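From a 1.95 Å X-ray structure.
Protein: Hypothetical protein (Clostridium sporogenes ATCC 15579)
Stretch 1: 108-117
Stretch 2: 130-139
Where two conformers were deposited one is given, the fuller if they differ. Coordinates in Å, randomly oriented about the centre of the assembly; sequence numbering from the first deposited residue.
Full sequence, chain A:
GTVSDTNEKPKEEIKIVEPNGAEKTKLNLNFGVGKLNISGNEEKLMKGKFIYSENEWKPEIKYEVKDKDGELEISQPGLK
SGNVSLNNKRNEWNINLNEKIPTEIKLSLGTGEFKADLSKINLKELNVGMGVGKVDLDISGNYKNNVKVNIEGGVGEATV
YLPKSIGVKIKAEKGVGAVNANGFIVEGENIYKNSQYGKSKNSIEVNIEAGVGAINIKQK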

# COMPACT_ATOMS: atom_id res chain seq x y z
N SER A 108 4.38 -6.81 0.27
CA SER A 108 4.51 -7.81 1.31
C SER A 108 5.38 -7.20 2.40
O SER A 108 6.58 -6.99 2.20
CB SER A 108 5.17 -9.06 0.74
OG SER A 108 5.27 -10.05 1.74
N LEU A 109 4.75 -6.94 3.53
CA LEU A 109 5.36 -6.28 4.67
C LEU A 109 5.39 -7.21 5.88
O LEU A 109 4.33 -7.66 6.33
CB LEU A 109 4.52 -5.04 4.99
CG LEU A 109 4.04 -4.27 3.75
CD1 LEU A 109 3.07 -3.18 4.16
CD2 LEU A 109 5.21 -3.69 3.00
N GLY A 110 6.56 -7.51 6.41
CA GLY A 110 6.69 -8.45 7.52
C GLY A 110 6.19 -7.84 8.82
O GLY A 110 5.17 -8.22 9.37
N THR A 111 6.89 -6.81 9.26
CA THR A 111 6.60 -6.16 10.53
C THR A 111 6.90 -4.68 10.44
O THR A 111 7.99 -4.31 10.01
CB THR A 111 7.51 -6.72 11.65
OG1 THR A 111 7.45 -8.15 11.63
CG2 THR A 111 7.05 -6.24 13.02
N GLY A 112 6.02 -3.83 10.93
CA GLY A 112 6.29 -2.40 10.92
C GLY A 112 5.08 -1.56 10.59
O GLY A 112 3.96 -2.00 10.77
N GLU A 113 5.32 -0.35 10.09
CA GLU A 113 4.25 0.58 9.81
C GLU A 113 4.26 1.02 8.38
O GLU A 113 5.29 1.48 7.83
CB GLU A 113 4.37 1.79 10.72
CG GLU A 113 4.27 1.45 12.22
CD GLU A 113 4.55 2.65 13.10
OE1 GLU A 113 4.99 3.69 12.56
OE2 GLU A 113 4.35 2.56 14.33
N PHE A 114 3.13 0.81 7.74
CA PHE A 114 2.97 1.17 6.33
C PHE A 114 1.97 2.32 6.22
O PHE A 114 0.83 2.22 6.69
CB PHE A 114 2.47 -0.02 5.54
CG PHE A 114 2.11 0.29 4.10
CD1 PHE A 114 2.96 1.04 3.30
CD2 PHE A 114 0.93 -0.16 3.55
CE1 PHE A 114 2.63 1.35 1.99
CE2 PHE A 114 0.59 0.14 2.23
CZ PHE A 114 1.43 0.90 1.46
N LYS A 115 2.41 3.41 5.62
CA LYS A 115 1.58 4.59 5.41
C LYS A 115 1.66 4.99 3.96
O LYS A 115 2.75 5.10 3.37
CB LYS A 115 2.06 5.74 6.29
CG LYS A 115 1.99 5.52 7.79
CD LYS A 115 2.26 6.87 8.48
CE LYS A 115 2.65 6.77 9.95
NZ LYS A 115 2.09 5.58 10.64
N ALA A 116 0.50 5.20 3.36
CA ALA A 116 0.47 5.57 1.95
C ALA A 116 -0.67 6.50 1.59
O ALA A 116 -1.84 6.27 1.94
CB ALA A 116 0.42 4.32 1.02
N ASP A 117 -0.30 7.55 0.88
CA ASP A 117 -1.26 8.42 0.24
C ASP A 117 -1.28 8.06 -1.19
O ASP A 117 -0.36 8.40 -1.94
CB ASP A 117 -0.89 9.88 0.37
CG ASP A 117 -1.91 10.80 -0.34
OD1 ASP A 117 -3.02 10.34 -0.64
OD2 ASP A 117 -1.57 11.96 -0.62
N MSE A 130 0.39 -7.82 5.40
CA MSE A 130 1.15 -7.36 6.56
C MSE A 130 1.11 -8.46 7.62
O MSE A 130 0.09 -9.12 7.83
CB MSE A 130 0.59 -6.02 7.08
CG MSE A 130 1.03 -5.55 8.49
SE MSE A 130 2.89 -5.00 8.69
CE MSE A 130 2.88 -3.39 7.63
N GLY A 131 2.27 -8.72 8.23
CA GLY A 131 2.37 -9.75 9.27
C GLY A 131 1.93 -9.20 10.62
O GLY A 131 0.86 -9.54 11.14
N VAL A 132 2.77 -8.33 11.19
CA VAL A 132 2.50 -7.68 12.47
C VAL A 132 2.76 -6.19 12.29
O VAL A 132 3.91 -5.78 12.09
CB VAL A 132 3.43 -8.18 13.60
CG1 VAL A 132 3.17 -7.41 14.91
CG2 VAL A 132 3.27 -9.68 13.81
N GLY A 133 1.73 -5.37 12.36
CA GLY A 133 1.98 -3.94 12.27
C GLY A 133 0.74 -3.17 11.91
O GLY A 133 -0.36 -3.62 12.10
N LYS A 134 0.94 -2.00 11.35
CA LYS A 134 -0.17 -1.11 11.01
C LYS A 134 -0.12 -0.74 9.56
O LYS A 134 0.96 -0.51 8.98
CB LYS A 134 -0.09 0.21 11.75
CG LYS A 134 -0.11 0.21 13.24
CD LYS A 134 -0.23 1.69 13.72
CE LYS A 134 -1.68 2.23 13.54
NZ LYS A 134 -1.81 3.73 13.51
N VAL A 135 -1.31 -0.60 9.00
CA VAL A 135 -1.50 -0.11 7.66
C VAL A 135 -2.42 1.12 7.73
O VAL A 135 -3.50 1.05 8.33
CB VAL A 135 -2.20 -1.15 6.78
CG1 VAL A 135 -2.57 -0.57 5.43
CG2 VAL A 135 -1.34 -2.36 6.60
N ASP A 136 -2.00 2.23 7.13
CA ASP A 136 -2.86 3.44 7.02
C ASP A 136 -2.79 3.92 5.59
O ASP A 136 -1.71 4.30 5.11
CB ASP A 136 -2.39 4.58 7.94
CG ASP A 136 -2.56 4.27 9.42
OD1 ASP A 136 -1.67 3.61 10.01
OD2 ASP A 136 -3.57 4.71 10.01
N LEU A 137 -3.93 3.89 4.89
CA LEU A 137 -3.97 4.11 3.47
C LEU A 137 -5.03 5.10 3.10
O LEU A 137 -6.20 4.95 3.51
CB LEU A 137 -4.36 2.83 2.74
CG LEU A 137 -3.44 1.65 2.60
CD1 LEU A 137 -4.23 0.52 1.97
CD2 LEU A 137 -2.30 2.09 1.72
N ASP A 138 -4.62 6.10 2.34
CA ASP A 138 -5.55 7.06 1.77
C ASP A 138 -5.72 6.65 0.34
O ASP A 138 -4.84 6.80 -0.50
CB ASP A 138 -5.04 8.48 1.88
CG ASP A 138 -6.08 9.50 1.45
OD1 ASP A 138 -6.96 9.15 0.61
OD2 ASP A 138 -6.01 10.64 1.94
N ILE A 139 -6.88 6.09 0.05
CA ILE A 139 -7.24 5.78 -1.32
C ILE A 139 -8.54 6.50 -1.64
O ILE A 139 -9.47 5.92 -2.16
CB ILE A 139 -7.35 4.27 -1.59
CG1 ILE A 139 -8.12 3.60 -0.48
CG2 ILE A 139 -5.99 3.63 -1.59
CD1 ILE A 139 -8.57 2.17 -0.85
O HOH W 1 0.73 2.97 9.68

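The two stretches run side by side as parallel neighbours: the axes of strands 113-117 and 134-138 approach to 4.8 Å, and their N-to-C directions differ by only 1°. Both chains turn a corner in step, so the pairing continues from Leu 109 beside Met 130 to Asp 117 beside Asp 138. Hydrogen bonds alternate in the manner of parallel sheets: Phe 114 N donates to Lys 134 O (2.8 Å), Asp 136 N to Phe 114 O (2.9 Å), Ala 116 N to Asp 136 O (3.0 Å) and Asp 138 N to Ala 116 O (2.8 Å).

Glycines shape the corner. At Gly 133 a CB would clash with Gly 112 O, and at Gly 131 with Gly 110 O; the backbone angles of Gly 112 and Gly 133 themselves call for glycine. The bare backbone lets Lys 134 N reach Gly 112 O (3.1 Å) and leaves a hollow on the buried face. Met 130, present as selenomethionine, curls into it: its long, flexible chain brings CE to 3.6 Å from Gly 112 O, 3.5 Å from Leu 109 CD1 and 4.0 Å from Phe 114 CB.

Phe 114 points to this same face, where its ring meets Val 135 and Leu 137. Leu 137 CD2 approaches its CE2 at 3.5 Å, while Val 135 CG1 lies 4.0 Å from its CD2, both obliquely. The same Leu 137 CD2 sits 3.6 Å from Ala 116 CB, whose small methyl leaves room for the leucine branch.

The face bearing Thr 111, Glu 113, Lys 115, Lys 134 and Asp 136 is largely polar, apart from Val 132; its residues are partly or fully exposed, so charged groups can stay hydrated. Lys 134 NZ forms a salt bridge with Asp 136 OD1 (3.5 Å) along its own strand. Lys 115 NZ stays 4.3 Å from Asp 136 OD1, too far for a salt bridge, but a water joins them, accepting from NZ (3.1 Å from the water O) and donating to OD1 (2.5 Å from the same O).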